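Local coordinates for carboxysome shell vertex protein CcmL (Gloeobacter violaceus, PDB 4JW0) that probably forms the pentameric vertices of the carboxysome shell, introducing curvature into the otherwise flat layer of hexameric shell proteins, at residues 26-30 against 54-59. Residues are numbered along the deposited sequence; the frame is centred on the assembly and turned at random.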
loop_
_atom_site.group_PDB
_atom_site.type_symbol
_atom_site.label_atom_id
_atom_site.label_comp_id
_atom_site.label_asym_id
_atom_site.label_seq_id
_atom_site.Cartn_x
_atom_site.Cartn_y
_atom_site.Cartn_z
ATOM N N LEU A 26 13.893 -9.425 -10.718
ATOM C CA LEU A 26 14.160 -9.229 -9.306
ATOM C C LEU A 26 14.901 -7.910 -9.122
ATOM O O LEU A 26 16.007 -7.732 -9.628
ATOM C CB LEU A 26 14.997 -10.386 -8.764
ATOM C CG LEU A 26 15.509 -10.233 -7.335
ATOM C CD1 LEU A 26 14.350 -10.313 -6.362
ATOM C CD2 LEU A 26 16.552 -11.293 -7.036
ATOM N N LEU A 27 14.276 -6.988 -8.398
ATOM C CA LEU A 27 14.844 -5.670 -8.156
ATOM C C LEU A 27 15.243 -5.523 -6.701
ATOM O O LEU A 27 14.469 -5.854 -5.801
ATOM C CB LEU A 27 13.827 -4.570 -8.481
ATOM C CG LEU A 27 13.175 -4.544 -9.865
ATOM C CD1 LEU A 27 12.251 -3.346 -9.963
ATOM C CD2 LEU A 27 14.227 -4.500 -10.962
ATOM N N GLN A 28 16.444 -5.008 -6.469
ATOM C CA GLN A 28 16.863 -4.642 -5.124
ATOM C C GLN A 28 16.639 -3.156 -4.899
ATOM O O GLN A 28 17.051 -2.331 -5.710
ATOM C CB GLN A 28 18.339 -4.977 -4.907
ATOM C CG GLN A 28 18.852 -4.559 -3.548
ATOM C CD GLN A 28 20.281 -5.012 -3.298
ATOM O OE1 GLN A 28 21.057 -5.208 -4.231
ATOM N NE2 GLN A 28 20.629 -5.179 -2.035
ATOM N N LEU A 29 15.987 -2.812 -3.795
ATOM C CA LEU A 29 15.725 -1.412 -3.495
ATOM C C LEU A 29 17.021 -0.654 -3.257
ATOM O O LEU A 29 17.981 -1.180 -2.679
ATOM C CB LEU A 29 14.813 -1.271 -2.277
ATOM C CG LEU A 29 13.299 -1.365 -2.508
ATOM C CD1 LEU A 29 12.790 -0.105 -3.179
ATOM C CD2 LEU A 29 12.943 -2.593 -3.330
ATOM N N ILE A 30 17.032 0.586 -3.726
ATOM C CA ILE A 30 18.142 1.499 -3.521
ATOM C C ILE A 30 17.673 2.588 -2.566
ATOM O O ILE A 30 16.533 3.056 -2.665
ATOM C CB ILE A 30 18.582 2.132 -4.850
ATOM C CG1 ILE A 30 19.188 1.070 -5.771
ATOM C CG2 ILE A 30 19.561 3.274 -4.612
ATOM C CD1 ILE A 30 20.431 0.415 -5.219
ATOM N N TRP A 54 19.934 0.655 -12.989
ATOM C CA TRP A 54 18.995 1.277 -12.072
ATOM C C TRP A 54 17.698 1.531 -12.811
ATOM O O TRP A 54 17.710 1.995 -13.949
ATOM C CB TRP A 54 19.535 2.601 -11.532
ATOM C CG TRP A 54 20.523 2.466 -10.416
ATOM C CD1 TRP A 54 21.320 1.394 -10.148
ATOM C CD2 TRP A 54 20.815 3.445 -9.414
ATOM N NE1 TRP A 54 22.094 1.649 -9.038
ATOM C CE2 TRP A 54 21.804 2.903 -8.572
ATOM C CE3 TRP A 54 20.339 4.730 -9.149
ATOM C CZ2 TRP A 54 22.322 3.599 -7.486
ATOM C CZ3 TRP A 54 20.857 5.421 -8.071
ATOM C CH2 TRP A 54 21.838 4.853 -7.252
ATOM N N VAL A 55 16.577 1.227 -12.169
ATOM C CA VAL A 55 15.281 1.486 -12.771
ATOM C C VAL A 55 14.370 2.235 -11.811
ATOM O O VAL A 55 14.545 2.183 -10.589
ATOM C CB VAL A 55 14.576 0.174 -13.186
ATOM C CG1 VAL A 55 15.424 -0.596 -14.173
ATOM C CG2 VAL A 55 14.262 -0.678 -11.959
ATOM N N LEU A 56 13.400 2.944 -12.375
ATOM C CA LEU A 56 12.262 3.420 -11.609
ATOM C C LEU A 56 11.175 2.373 -11.733
ATOM O O LEU A 56 10.952 1.834 -12.826
ATOM C CB LEU A 56 11.731 4.738 -12.160
ATOM C CG LEU A 56 12.493 6.025 -11.866
ATOM C CD1 LEU A 56 11.811 7.170 -12.615
ATOM C CD2 LEU A 56 12.563 6.319 -10.371
ATOM N N PHE A 57 10.500 2.072 -10.630
ATOM C CA PHE A 57 9.381 1.148 -10.691
ATOM C C PHE A 57 8.222 1.636 -9.844
ATOM O O PHE A 57 8.407 2.361 -8.862
ATOM C CB PHE A 57 9.798 -0.280 -10.309
ATOM C CG PHE A 57 10.095 -0.473 -8.846
ATOM C CD1 PHE A 57 11.345 -0.161 -8.333
ATOM C CD2 PHE A 57 9.136 -1.006 -7.992
ATOM C CE1 PHE A 57 11.631 -0.352 -6.990
ATOM C CE2 PHE A 57 9.415 -1.199 -6.646
ATOM C CZ PHE A 57 10.665 -0.870 -6.145
ATOM N N SER A 58 7.024 1.253 -10.270
ATOM C CA SER A 58 5.796 1.626 -9.593
ATOM C C SER A 58 5.135 0.389 -9.042
ATOM O O SER A 58 5.358 -0.717 -9.544
ATOM C CB SER A 58 4.842 2.312 -10.565
ATOM O OG SER A 58 5.371 3.550 -10.979
ATOM N N ARG A 59 4.309 0.594 -8.021
ATOM C CA ARG A 59 3.578 -0.480 -7.369
ATOM C C ARG A 59 2.089 -0.214 -7.434
ATOM O O ARG A 59 1.655 0.939 -7.542
ATOM C CB ARG A 59 3.981 -0.589 -5.902
ATOM C CG ARG A 59 5.422 -0.968 -5.650
ATOM C CD ARG A 59 5.776 -0.656 -4.197
ATOM N NE ARG A 59 6.814 -1.541 -3.672
ATOM C CZ ARG A 59 8.011 -1.149 -3.233
ATOM N NH1 ARG A 59 8.363 0.135 -3.238
ATOM N NH2 ARG A 59 8.871 -2.053 -2.784
#
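Leu27, Leu29 and Ile30 meet Trp54, Val55 and Phe57 inside the OB-fold barrel of CcmL, where strands 24-30 and 54-59, both neighbours of strand 2-11 in the sheet, face each other across the core. The axes of segments 26-30 and 54-59 cross at 90°, 8.8 Å apart at closest approach, so side chains alone bridge the gap. Two methyls make CH-pi contacts. Leu27 CD1 sits over one face of the Phe57 ring, 4.1 Å from its centroid; Phe57 leaves its strand toward segment 26-30, and with CG between the backbone N and the carbonyl carbon (chi1 72°) the ring stands with a face to that methyl. At the other end, Ile30 CG2 lies over the six-membered ring of Trp54, 4.2 Å from the centroid, and the same indole stacks with Tyr93. Among the plain apolar contacts, Val55 CG2 meets both Leu27 methyls, CD1 at 3.9 Å and CD2 at 4.0 Å, while Leu29 CD1 comes in at the edge of the Phe57 ring, in its plane, 3.7 Å from CZ. Arg59 lies at the margin, partly exposed: its guanidinium, salt-bridged through NH2 to Glu41, brings that nitrogen to 4.1 Å from Leu29 CD2, and Phe57 CE2 lies 3.7 Å above the guanidinium plane, over its centre.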